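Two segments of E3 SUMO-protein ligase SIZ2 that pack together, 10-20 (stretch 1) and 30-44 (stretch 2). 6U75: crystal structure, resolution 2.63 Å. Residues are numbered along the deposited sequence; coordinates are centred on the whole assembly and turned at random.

Stretch 1, residues 10-20: PIVQIPDANKK
Stretch 2 30-44: TKMKFKVSKSNHDLL

At the apolar centre, a turn in stretch 1 meets the strand of stretch 2. Ala 17 CB sits over one face of the Phe 34 ring (chi1 p, chi2 88°), 4.1 Å from its centroid and 15° off the normal, a CH-pi contact of the methyl with the ring face. A type II turn from Ile 14 to Ala 17, with Asp 16 at phi/psi 63/22, brings both end residues to this ring: Ile 14 (m, m) places CG2 4.4 Å from Phe 34 CD1, and Ile 14 CD1 lies 4.4 Å from Val 36 CG1 and 3.7 Å from Asn 40 ND2.

The register runs antiparallel, with CA separations of 5.8 Å for Ala 17–Phe 34, 7.3 Å for Ile 14–Val 36 and 9.7 Å for Ile 11–Leu 43. No backbone-to-backbone hydrogen bond joins the stretches; side chains make most of the contact, some of them against backbone oxygens. Toward the helix, 38-44, Leu 43 CD2 (t, p) lies 4.0 Å from both Ile 11 CG2 and Val 12 CG1 (p). Ser 37 caps that helix, its OG accepting from Asn 40 N at 3.2 Å.

Toward the other end, Lys 19, with an extended backbone (-162/140), lays CB 3.5 Å from Met 32 SD (m, t, p), while Met 32 CE reaches 3.4 Å from Ala 17 O. Lys 19 (t, p, t, m) then carries its ammonium to the polar edge, where NZ donates a weak 2.9 Å hydrogen bond to Lys 31 O.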

# COMPACT_ATOMS: atom_id res chain seq x y z
N PRO A 10 0.03 8.70 -11.06
CA PRO A 10 0.36 8.73 -12.49
C PRO A 10 0.75 10.12 -12.97
O PRO A 10 0.21 11.13 -12.53
CB PRO A 10 -0.94 8.26 -13.15
CG PRO A 10 -2.01 8.71 -12.22
CD PRO A 10 -1.42 8.63 -10.83
N ILE A 11 1.71 10.14 -13.90
CA ILE A 11 2.13 11.36 -14.58
C ILE A 11 1.74 11.33 -16.05
O ILE A 11 1.28 12.33 -16.59
CB ILE A 11 3.65 11.56 -14.41
CG1 ILE A 11 4.03 11.63 -12.93
CG2 ILE A 11 4.11 12.80 -15.16
CD1 ILE A 11 3.38 12.77 -12.18
N VAL A 12 1.92 10.19 -16.70
CA VAL A 12 1.54 10.02 -18.10
C VAL A 12 1.49 8.53 -18.40
O VAL A 12 2.32 7.76 -17.92
CB VAL A 12 2.53 10.76 -19.04
CG1 VAL A 12 3.96 10.35 -18.73
CG2 VAL A 12 2.19 10.47 -20.49
N GLN A 13 0.51 8.14 -19.20
CA GLN A 13 0.43 6.77 -19.69
C GLN A 13 1.34 6.60 -20.89
O GLN A 13 1.43 7.49 -21.75
CB GLN A 13 -1.01 6.43 -20.07
CG GLN A 13 -1.21 4.98 -20.49
CD GLN A 13 -2.66 4.65 -20.77
OE1 GLN A 13 -3.55 5.48 -20.57
NE2 GLN A 13 -2.91 3.44 -21.24
N ILE A 14 2.02 5.47 -20.96
CA ILE A 14 2.90 5.18 -22.09
C ILE A 14 2.05 4.65 -23.25
O ILE A 14 1.30 3.67 -23.06
CB ILE A 14 3.97 4.17 -21.70
CG1 ILE A 14 4.96 4.80 -20.71
CG2 ILE A 14 4.71 3.67 -22.93
CD1 ILE A 14 5.83 5.91 -21.30
N PRO A 15 2.12 5.25 -24.43
CA PRO A 15 1.32 4.75 -25.55
C PRO A 15 1.90 3.48 -26.14
O PRO A 15 3.11 3.23 -26.09
CB PRO A 15 1.38 5.90 -26.56
CG PRO A 15 2.69 6.55 -26.30
CD PRO A 15 2.94 6.41 -24.82
N ASP A 16 1.01 2.66 -26.71
CA ASP A 16 1.39 1.40 -27.35
C ASP A 16 2.01 0.42 -26.37
O ASP A 16 2.74 -0.49 -26.77
CB ASP A 16 2.34 1.64 -28.52
CG ASP A 16 1.82 2.69 -29.49
OD1 ASP A 16 0.59 2.83 -29.61
OD2 ASP A 16 2.65 3.36 -30.14
N ALA A 17 1.74 0.59 -25.07
CA ALA A 17 2.22 -0.32 -24.04
C ALA A 17 1.08 -1.02 -23.32
O ALA A 17 1.24 -1.45 -22.17
CB ALA A 17 3.10 0.42 -23.03
N ASN A 18 -0.08 -1.13 -23.97
CA ASN A 18 -1.23 -1.84 -23.42
C ASN A 18 -1.31 -3.23 -24.02
O ASN A 18 -0.80 -3.49 -25.11
CB ASN A 18 -2.52 -1.07 -23.70
CG ASN A 18 -2.45 0.37 -23.24
OD1 ASN A 18 -2.79 0.69 -22.10
ND2 ASN A 18 -2.00 1.26 -24.13
N LYS A 19 -1.97 -4.14 -23.29
CA LYS A 19 -2.15 -5.48 -23.83
C LYS A 19 -3.27 -6.18 -23.08
O LYS A 19 -3.40 -6.06 -21.86
CB LYS A 19 -0.86 -6.30 -23.73
CG LYS A 19 -0.84 -7.54 -24.62
CD LYS A 19 -0.80 -7.17 -26.10
CE LYS A 19 -0.89 -8.40 -27.00
NZ LYS A 19 0.45 -8.97 -27.30
N LYS A 20 -4.09 -6.92 -23.83
CA LYS A 20 -5.11 -7.78 -23.25
C LYS A 20 -4.59 -9.21 -23.21
O LYS A 20 -4.11 -9.73 -24.23
CB LYS A 20 -6.41 -7.70 -24.04
CG LYS A 20 -7.24 -6.46 -23.78
CD LYS A 20 -7.69 -6.37 -22.32
CE LYS A 20 -9.01 -5.63 -22.18
NZ LYS A 20 -10.15 -6.43 -22.70
N THR A 30 3.09 -14.48 -23.56
CA THR A 30 2.59 -13.30 -24.25
C THR A 30 3.69 -12.26 -24.36
O THR A 30 4.39 -11.98 -23.38
CB THR A 30 1.38 -12.71 -23.53
OG1 THR A 30 0.29 -13.65 -23.57
CG2 THR A 30 0.94 -11.41 -24.18
N LYS A 31 3.85 -11.69 -25.55
CA LYS A 31 4.93 -10.76 -25.84
C LYS A 31 4.37 -9.37 -26.11
O LYS A 31 3.27 -9.21 -26.64
CB LYS A 31 5.74 -11.23 -27.06
CG LYS A 31 6.44 -12.56 -26.85
CD LYS A 31 7.01 -13.10 -28.14
CE LYS A 31 8.29 -13.88 -27.90
NZ LYS A 31 8.84 -14.45 -29.16
N MET A 32 5.15 -8.35 -25.72
CA MET A 32 4.78 -6.96 -25.95
C MET A 32 6.00 -6.19 -26.42
O MET A 32 7.03 -6.19 -25.74
CB MET A 32 4.22 -6.32 -24.68
CG MET A 32 2.98 -6.99 -24.12
SD MET A 32 2.45 -6.25 -22.56
CE MET A 32 2.29 -4.53 -23.03
N LYS A 33 5.89 -5.54 -27.57
CA LYS A 33 6.90 -4.62 -28.05
C LYS A 33 6.42 -3.19 -27.83
O LYS A 33 5.26 -2.87 -28.11
CB LYS A 33 7.21 -4.83 -29.53
CG LYS A 33 7.11 -6.27 -30.02
CD LYS A 33 7.75 -6.44 -31.40
CE LYS A 33 7.06 -5.61 -32.48
NZ LYS A 33 5.67 -6.06 -32.76
N PHE A 34 7.30 -2.33 -27.32
CA PHE A 34 6.98 -0.91 -27.28
C PHE A 34 8.25 -0.10 -27.10
O PHE A 34 9.27 -0.60 -26.62
CB PHE A 34 5.96 -0.59 -26.17
CG PHE A 34 6.47 -0.83 -24.78
CD1 PHE A 34 7.16 0.15 -24.10
CD2 PHE A 34 6.23 -2.04 -24.15
CE1 PHE A 34 7.62 -0.07 -22.82
CE2 PHE A 34 6.69 -2.27 -22.87
CZ PHE A 34 7.39 -1.28 -22.20
N LYS A 35 8.17 1.16 -27.52
CA LYS A 35 9.25 2.12 -27.38
C LYS A 35 8.86 3.19 -26.37
O LYS A 35 7.67 3.47 -26.17
CB LYS A 35 9.57 2.77 -28.73
CG LYS A 35 9.91 1.78 -29.83
CD LYS A 35 9.95 2.44 -31.21
CE LYS A 35 11.29 3.10 -31.48
NZ LYS A 35 12.39 2.11 -31.62
N VAL A 36 9.86 3.77 -25.73
CA VAL A 36 9.68 4.88 -24.80
C VAL A 36 10.38 6.09 -25.40
O VAL A 36 11.61 6.13 -25.46
CB VAL A 36 10.22 4.56 -23.40
CG1 VAL A 36 10.11 5.78 -22.50
CG2 VAL A 36 9.46 3.38 -22.81
N SER A 37 9.59 7.06 -25.85
CA SER A 37 10.11 8.23 -26.55
C SER A 37 11.25 8.89 -25.79
O SER A 37 11.41 8.68 -24.58
CB SER A 37 8.99 9.25 -26.77
OG SER A 37 8.54 9.78 -25.53
N LYS A 38 12.06 9.68 -26.49
CA LYS A 38 13.13 10.41 -25.84
C LYS A 38 12.59 11.48 -24.90
O LYS A 38 13.23 11.82 -23.90
CB LYS A 38 14.05 11.04 -26.89
CG LYS A 38 15.45 11.36 -26.40
CD LYS A 38 15.58 12.81 -25.96
CE LYS A 38 17.00 13.11 -25.50
NZ LYS A 38 17.17 14.53 -25.08
N SER A 39 11.41 12.03 -25.21
CA SER A 39 10.79 13.00 -24.30
C SER A 39 10.43 12.36 -22.97
O SER A 39 10.62 12.96 -21.91
CB SER A 39 9.56 13.62 -24.96
OG SER A 39 9.92 14.58 -25.93
N ASN A 40 9.90 11.13 -23.00
CA ASN A 40 9.59 10.44 -21.76
C ASN A 40 10.85 10.05 -21.00
O ASN A 40 10.85 10.04 -19.76
CB ASN A 40 8.72 9.21 -22.04
CG ASN A 40 7.30 9.58 -22.42
OD1 ASN A 40 6.71 10.51 -21.84
ND2 ASN A 40 6.73 8.87 -23.38
N HIS A 41 11.94 9.74 -21.71
CA HIS A 41 13.22 9.54 -21.04
C HIS A 41 13.68 10.81 -20.34
O HIS A 41 14.13 10.78 -19.19
CB HIS A 41 14.27 9.07 -22.05
CG HIS A 41 14.33 7.59 -22.20
ND1 HIS A 41 15.24 6.80 -21.52
CD2 HIS A 41 13.61 6.74 -22.97
CE1 HIS A 41 15.07 5.54 -21.86
NE2 HIS A 41 14.08 5.47 -22.73
N ASP A 42 13.57 11.95 -21.03
CA ASP A 42 13.93 13.23 -20.41
C ASP A 42 13.06 13.51 -19.20
O ASP A 42 13.52 14.07 -18.21
CB ASP A 42 13.81 14.36 -21.43
CG ASP A 42 14.79 14.22 -22.58
OD1 ASP A 42 15.83 13.56 -22.40
OD2 ASP A 42 14.52 14.78 -23.66
N LEU A 43 11.78 13.13 -19.27
CA LEU A 43 10.89 13.33 -18.13
C LEU A 43 11.31 12.46 -16.95
O LEU A 43 11.35 12.93 -15.81
CB LEU A 43 9.45 13.03 -18.54
CG LEU A 43 8.39 13.25 -17.46
CD1 LEU A 43 8.35 14.71 -17.04
CD2 LEU A 43 7.03 12.79 -17.96
N LEU A 44 11.63 11.19 -17.21
CA LEU A 44 12.14 10.33 -16.15
C LEU A 44 13.40 10.92 -15.53
O LEU A 44 13.59 10.86 -14.31
CB LEU A 44 12.44 8.93 -16.69
CG LEU A 44 11.25 7.99 -16.85
CD1 LEU A 44 11.64 6.79 -17.69
CD2 LEU A 44 10.75 7.54 -15.48